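Local coordinates for protein poly-beta-hydroxybuterate polymerase (Cupriavidus necator, PDB 5T6O) that makes the storage polyester polyhydroxybutyrate, probably by acyl transfer, this chain being the catalytic alpha/beta-hydrolase domain of the class I synthase, at residues A[26-31]-A[60-65]; A[48-53]-A[72-77]. The protein carries 1 engineered substitution. All blocks are in the same frame, centred on the assembly; numbering follows the deposited sequence.

Contact 1: A[26-31]-A[60-65]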
loop_
_atom_site.group_PDB
_atom_site.type_symbol
_atom_site.label_atom_id
_atom_site.label_comp_id
_atom_site.label_asym_id
_atom_site.label_seq_id
_atom_site.Cartn_x
_atom_site.Cartn_y
_atom_site.Cartn_z
ATOM N N LEU A 26 27.159 -6.315 -31.729
ATOM C CA LEU A 26 27.105 -7.721 -32.119
ATOM C C LEU A 26 26.062 -7.923 -33.207
ATOM O O LEU A 26 25.026 -7.258 -33.226
ATOM C CB LEU A 26 26.753 -8.621 -30.933
ATOM C CG LEU A 26 27.549 -8.445 -29.631
ATOM C CD1 LEU A 26 27.214 -9.564 -28.631
ATOM C CD2 LEU A 26 29.021 -8.393 -29.892
ATOM N N GLN A 27 26.344 -8.859 -34.115
ATOM C CA GLN A 27 25.375 -9.334 -35.098
ATOM C C GLN A 27 25.358 -10.849 -35.009
ATOM O O GLN A 27 26.418 -11.477 -35.049
ATOM C CB GLN A 27 25.723 -8.911 -36.535
ATOM C CG GLN A 27 24.707 -9.420 -37.569
ATOM C CD GLN A 27 25.052 -9.025 -38.998
ATOM O OE1 GLN A 27 24.410 -9.472 -39.962
ATOM N NE2 GLN A 27 26.077 -8.195 -39.150
ATOM N N TYR A 28 24.176 -11.437 -34.860
ATOM C CA TYR A 28 24.107 -12.878 -34.657
ATOM C C TYR A 28 23.982 -13.641 -35.971
ATOM O O TYR A 28 23.415 -13.151 -36.950
ATOM C CB TYR A 28 22.946 -13.214 -33.714
ATOM C CG TYR A 28 23.271 -12.705 -32.330
ATOM C CD1 TYR A 28 24.084 -13.445 -31.471
ATOM C CD2 TYR A 28 22.811 -11.466 -31.900
ATOM C CE1 TYR A 28 24.407 -12.978 -30.202
ATOM C CE2 TYR A 28 23.150 -10.973 -30.632
ATOM C CZ TYR A 28 23.936 -11.739 -29.793
ATOM O OH TYR A 28 24.245 -11.276 -28.538
ATOM N N LYS A 29 24.559 -14.844 -35.986
ATOM C CA LYS A 29 24.489 -15.712 -37.159
ATOM C C LYS A 29 23.047 -16.151 -37.408
ATOM O O LYS A 29 22.341 -16.525 -36.465
ATOM C CB LYS A 29 25.369 -16.952 -36.963
ATOM C CG LYS A 29 25.479 -17.864 -38.189
ATOM C CD LYS A 29 26.309 -19.100 -37.874
ATOM C CE LYS A 29 26.168 -20.175 -38.957
ATOM N N PRO A 30 22.586 -16.124 -38.661
ATOM C CA PRO A 30 21.236 -16.616 -38.957
ATOM C C PRO A 30 21.089 -18.074 -38.558
ATOM O O PRO A 30 22.024 -18.865 -38.681
ATOM C CB PRO A 30 21.117 -16.449 -40.477
ATOM C CG PRO A 30 22.179 -15.501 -40.860
ATOM C CD PRO A 30 23.281 -15.645 -39.868
ATOM N N LEU A 31 19.900 -18.420 -38.069
ATOM C CA LEU A 31 19.540 -19.803 -37.781
ATOM C C LEU A 31 18.402 -20.272 -38.677
ATOM O O LEU A 31 17.900 -21.387 -38.497
ATOM C CB LEU A 31 19.161 -19.960 -36.304
ATOM C CG LEU A 31 20.289 -19.571 -35.342
ATOM C CD1 LEU A 31 19.796 -19.532 -33.902
ATOM C CD2 LEU A 31 21.450 -20.551 -35.495
ATOM N N SER A 60 17.433 -17.832 -23.746
ATOM C CA SER A 60 17.947 -16.673 -24.474
ATOM C C SER A 60 16.842 -16.002 -25.290
ATOM O O SER A 60 16.247 -16.628 -26.177
ATOM C CB SER A 60 19.092 -17.107 -25.391
ATOM O OG SER A 60 19.382 -16.108 -26.358
ATOM N N LEU A 61 16.615 -14.710 -25.042
ATOM C CA LEU A 61 15.722 -13.956 -25.906
ATOM C C LEU A 61 16.353 -13.735 -27.273
ATOM O O LEU A 61 15.663 -13.796 -28.296
ATOM C CB LEU A 61 15.352 -12.617 -25.255
ATOM C CG LEU A 61 14.362 -11.776 -26.053
ATOM C CD1 LEU A 61 12.968 -12.393 -26.010
ATOM C CD2 LEU A 61 14.366 -10.328 -25.557
ATOM N N VAL A 62 17.666 -13.478 -27.314
ATOM C CA VAL A 62 18.334 -13.307 -28.603
ATOM C C VAL A 62 18.127 -14.537 -29.473
ATOM O O VAL A 62 17.679 -14.436 -30.623
ATOM C CB VAL A 62 19.832 -13.008 -28.415
ATOM C CG1 VAL A 62 20.534 -13.109 -29.745
ATOM C CG2 VAL A 62 20.028 -11.605 -27.814
ATOM N N ARG A 63 18.460 -15.722 -28.946
ATOM C CA ARG A 63 18.339 -16.922 -29.768
ATOM C C ARG A 63 16.903 -17.130 -30.223
ATOM O O ARG A 63 16.653 -17.522 -31.366
ATOM C CB ARG A 63 18.842 -18.150 -29.012
ATOM C CG ARG A 63 18.961 -19.399 -29.897
ATOM C CD ARG A 63 19.203 -20.653 -29.065
ATOM N NE ARG A 63 18.106 -20.891 -28.122
ATOM C CZ ARG A 63 17.014 -21.598 -28.408
ATOM N NH1 ARG A 63 16.872 -22.144 -29.612
ATOM N NH2 ARG A 63 16.062 -21.762 -27.495
ATOM N N HIS A 64 15.939 -16.862 -29.342
ATOM C CA HIS A 64 14.548 -17.044 -29.730
ATOM C C HIS A 64 14.173 -16.142 -30.904
ATOM O O HIS A 64 13.484 -16.579 -31.836
ATOM C CB HIS A 64 13.638 -16.779 -28.533
ATOM C CG HIS A 64 12.194 -17.024 -28.825
ATOM N ND1 HIS A 64 11.636 -18.282 -28.803
ATOM C CD2 HIS A 64 11.203 -16.174 -29.183
ATOM C CE1 HIS A 64 10.356 -18.198 -29.125
ATOM N NE2 HIS A 64 10.066 -16.928 -29.355
ATOM N N VAL A 65 14.612 -14.879 -30.879
ATOM C CA VAL A 65 14.243 -13.948 -31.949
ATOM C C VAL A 65 14.936 -14.333 -33.253
ATOM O O VAL A 65 14.333 -14.279 -34.333
ATOM C CB VAL A 65 14.560 -12.499 -31.537
ATOM C CG1 VAL A 65 14.314 -11.539 -32.694
ATOM C CG2 VAL A 65 13.710 -12.093 -30.324
#
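Tyr-28, at the end of strand 23-28, receives Val-62 from helix 61-67 on the face of its ring, so that the helix packs on the large mixed sheet of the alpha/beta-hydrolase fold. The interface is small, burying 158 Å² over both sides, and no hydrogen bond crosses it. Its centre is a CH-pi contact: CG1 of Val-62 lies 3.5 Å from the centroid of the Tyr-28 ring and only 11° from the ring normal. The methyl therefore sits over the middle of the face, and all six ring carbons of Tyr-28 are within 4.0 Å of Val-62 CG1. This branch reaches the ring because it stands anti to the backbone N (chi1 169°), with its CB already directed toward the strand.

A looser aliphatic contact lies toward the more exposed side, at Leu-31. There CD1 of Leu-31 meets the CG methylene of Arg-63 at 4.1 Å, and the two chains cross at about a right angle. The arginine chain bends further out, and its NE binds the carbonyl O of Pro-57, which directs the polar end away from Leu-31.

A polar bond within the helix segment fixes its start. Ser-60 is the N-cap, its hydroxyl also bonded to Asp-54 OD1, and Arg-63 N donates to Ser-60 OG over 2.8 Å in a nearly straight bond of 173°.

Contact 2: A[48-53]-A[72-77]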
loop_
_atom_site.group_PDB
_atom_site.type_symbol
_atom_site.label_atom_id
_atom_site.label_comp_id
_atom_site.label_asym_id
_atom_site.label_seq_id
_atom_site.Cartn_x
_atom_site.Cartn_y
_atom_site.Cartn_z
ATOM N N ASN A 48 24.512 -3.570 -14.996
ATOM C CA ASN A 48 24.851 -4.944 -15.378
ATOM C C ASN A 48 25.032 -5.058 -16.895
ATOM O O ASN A 48 25.011 -4.049 -17.609
ATOM C CB ASN A 48 23.819 -5.965 -14.879
ATOM C CG ASN A 48 23.906 -6.188 -13.380
ATOM O OD1 ASN A 48 24.990 -6.423 -12.825
ATOM N ND2 ASN A 48 22.774 -6.106 -12.717
ATOM N N LYS A 49 25.234 -6.270 -17.395
ATOM C CA LYS A 49 25.622 -6.463 -18.787
ATOM C C LYS A 49 24.485 -7.040 -19.623
ATOM O O LYS A 49 23.455 -7.480 -19.111
ATOM C CB LYS A 49 26.856 -7.367 -18.866
ATOM C CG LYS A 49 28.072 -6.696 -18.210
ATOM C CD LYS A 49 29.196 -7.687 -17.989
ATOM C CE LYS A 49 30.382 -6.993 -17.314
ATOM N NZ LYS A 49 31.518 -7.954 -17.200
ATOM N N TYR A 50 24.706 -7.055 -20.943
ATOM C CA TYR A 50 23.610 -7.326 -21.875
ATOM C C TYR A 50 23.060 -8.740 -21.770
ATOM O O TYR A 50 21.910 -8.970 -22.165
ATOM C CB TYR A 50 24.062 -7.090 -23.319
ATOM C CG TYR A 50 24.866 -8.216 -23.942
ATOM C CD1 TYR A 50 24.234 -9.327 -24.516
ATOM C CD2 TYR A 50 26.254 -8.159 -23.983
ATOM C CE1 TYR A 50 24.967 -10.350 -25.076
ATOM C CE2 TYR A 50 26.992 -9.174 -24.552
ATOM C CZ TYR A 50 26.339 -10.265 -25.102
ATOM O OH TYR A 50 27.081 -11.265 -25.674
ATOM N N TYR A 51 23.857 -9.692 -21.287
ATOM C CA TYR A 51 23.560 -11.095 -21.537
ATOM C C TYR A 51 22.422 -11.634 -20.681
ATOM O O TYR A 51 22.087 -12.818 -20.807
ATOM C CB TYR A 51 24.822 -11.944 -21.359
ATOM C CG TYR A 51 25.439 -11.940 -19.981
ATOM C CD1 TYR A 51 24.993 -12.823 -18.997
ATOM C CD2 TYR A 51 26.522 -11.118 -19.685
ATOM C CE1 TYR A 51 25.566 -12.844 -17.747
ATOM C CE2 TYR A 51 27.115 -11.142 -18.421
ATOM C CZ TYR A 51 26.629 -12.003 -17.463
ATOM O OH TYR A 51 27.194 -12.033 -16.210
ATOM N N ILE A 52 21.795 -10.798 -19.843
ATOM C CA ILE A 52 20.476 -11.175 -19.340
ATOM C C ILE A 52 19.544 -11.483 -20.510
ATOM O O ILE A 52 18.627 -12.302 -20.384
ATOM C CB ILE A 52 19.895 -10.068 -18.422
ATOM C CG1 ILE A 52 18.624 -10.556 -17.706
ATOM C CG2 ILE A 52 19.588 -8.791 -19.223
ATOM C CD1 ILE A 52 18.811 -11.829 -16.917
ATOM N N LEU A 53 19.793 -10.876 -21.673
ATOM C CA LEU A 53 18.997 -11.114 -22.877
ATOM C C LEU A 53 19.491 -12.295 -23.698
ATOM O O LEU A 53 18.833 -12.658 -24.674
ATOM C CB LEU A 53 18.994 -9.869 -23.767
ATOM C CG LEU A 53 18.425 -8.614 -23.106
ATOM C CD1 LEU A 53 18.461 -7.457 -24.066
ATOM C CD2 LEU A 53 16.992 -8.892 -22.643
ATOM N N VAL A 72 19.367 -10.002 -35.834
ATOM C CA VAL A 72 19.477 -9.329 -34.544
ATOM C C VAL A 72 20.854 -8.691 -34.424
ATOM O O VAL A 72 21.877 -9.364 -34.605
ATOM C CB VAL A 72 19.219 -10.295 -33.373
ATOM C CG1 VAL A 72 19.455 -9.596 -32.030
ATOM C CG2 VAL A 72 17.784 -10.848 -33.431
ATOM N N PHE A 73 20.874 -7.396 -34.111
ATOM C CA PHE A 73 22.064 -6.669 -33.687
ATOM C C PHE A 73 21.900 -6.308 -32.219
ATOM O O PHE A 73 20.771 -6.191 -31.726
ATOM C CB PHE A 73 22.260 -5.384 -34.491
ATOM C CG PHE A 73 22.530 -5.599 -35.958
ATOM C CD1 PHE A 73 23.836 -5.692 -36.428
ATOM C CD2 PHE A 73 21.489 -5.616 -36.871
ATOM C CE1 PHE A 73 24.093 -5.840 -37.787
ATOM C CE2 PHE A 73 21.737 -5.778 -38.240
ATOM C CZ PHE A 73 23.047 -5.887 -38.695
ATOM N N LEU A 74 23.015 -6.145 -31.510
ATOM C CA LEU A 74 22.907 -5.890 -30.078
ATOM C C LEU A 74 24.062 -5.023 -29.603
ATOM O O LEU A 74 25.213 -5.209 -30.010
ATOM C CB LEU A 74 22.853 -7.207 -29.275
ATOM C CG LEU A 74 22.810 -7.141 -27.743
ATOM C CD1 LEU A 74 21.987 -8.315 -27.197
ATOM C CD2 LEU A 74 24.238 -7.176 -27.148
ATOM N N VAL A 75 23.741 -4.092 -28.716
ATOM C CA VAL A 75 24.725 -3.209 -28.100
ATOM C C VAL A 75 25.319 -3.894 -26.870
ATOM O O VAL A 75 24.624 -4.105 -25.876
ATOM C CB VAL A 75 24.077 -1.875 -27.719
ATOM C CG1 VAL A 75 25.046 -1.018 -26.924
ATOM C CG2 VAL A 75 23.581 -1.160 -28.968
ATOM N N SER A 76 26.615 -4.229 -26.928
ATOM C CA SER A 76 27.346 -4.741 -25.771
ATOM C C SER A 76 28.195 -3.602 -25.217
ATOM O O SER A 76 29.189 -3.209 -25.834
ATOM C CB SER A 76 28.213 -5.940 -26.153
ATOM O OG SER A 76 28.982 -6.369 -25.050
ATOM N N TRP A 77 27.806 -3.082 -24.054
ATOM C CA TRP A 77 28.421 -1.867 -23.531
ATOM C C TRP A 77 29.832 -2.129 -23.028
ATOM O O TRP A 77 30.118 -3.172 -22.427
ATOM C CB TRP A 77 27.596 -1.312 -22.374
ATOM C CG TRP A 77 26.203 -0.909 -22.745
ATOM C CD1 TRP A 77 25.064 -1.652 -22.642
ATOM C CD2 TRP A 77 25.816 0.359 -23.252
ATOM N NE1 TRP A 77 23.979 -0.914 -23.060
ATOM C CE2 TRP A 77 24.417 0.329 -23.438
ATOM C CE3 TRP A 77 26.520 1.526 -23.566
ATOM C CZ2 TRP A 77 23.706 1.424 -23.930
ATOM C CZ3 TRP A 77 25.809 2.619 -24.045
ATOM C CH2 TRP A 77 24.424 2.556 -24.229
HETATM O O HOH W 1 26.514 -5.007 -21.832
#
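Leu-74 of strand 72-77 presses its CD2 methyl against the ring of Tyr-50, the first residue of a 3-10 turn in the long connection that follows strand 40-43 of the alpha/beta-hydrolase sheet. This is the tight part of the contact. CD2 of Leu-74 is 3.6 Å from the Tyr-50 ring centroid, 22° off the normal, displaced toward the CG–CD1 side, where Leu-74 CD2 approaches Tyr-50 CD1 to 3.4 Å. The second methyl, CD1 of Leu-74, also leans on Tyr-50 CD1, at 3.6 Å. On the opposite face of the ring lies CB of Tyr-51, so the aromatic group is clamped between the strand and its own turn. A chi1 of 80° in Tyr-50 sets CG between the backbone N and the carbonyl carbon, which lays the ring between Leu-74 CD2 and Tyr-51 CB.

Toward Ser-76 the contact loosens: no methyl lies over the ring there, and OG of Ser-76 comes obliquely to Tyr-50 CD2 at 3.4 Å. No hydrogen bond joins the two segments directly; one water bridges the backbones, accepting from Trp-77 N at 3.2 Å and, weakly, from Tyr-50 N. The carbonyl O of Val-75, buried here, finds no hydrogen-bond partner in the model.

Leu-26 and Tyr-28 of the antiparallel strand 23-28 also touch Tyr-50, while Val-75 and Trp-77 pack on helix 89-108, with strand 40-43 alongside.

How the contacts relate
The centres of contacts 1 and 2 lie about 11 Å apart, and their segments alternate along the chain: 26-31, 48-53, 60-65, then 72-77. Strand 72-77 lies between the antiparallel 23-28 and the parallel 40-43, and the connection from 40-43 through helix 61-67 to 72-77 is a beta-alpha-beta crossover. Contact 1 sets the crossover helix against strand 23-28; contact 2 sets the preceding turn against 72-77. Backbone bonds join them directly: Leu-26 N to Leu-74 O (2.8 Å) between strands, and Val-62 N to Leu-53 O (3.0 Å) between turn and helix. Together they bind the crossover to the sheet of the catalytic domain.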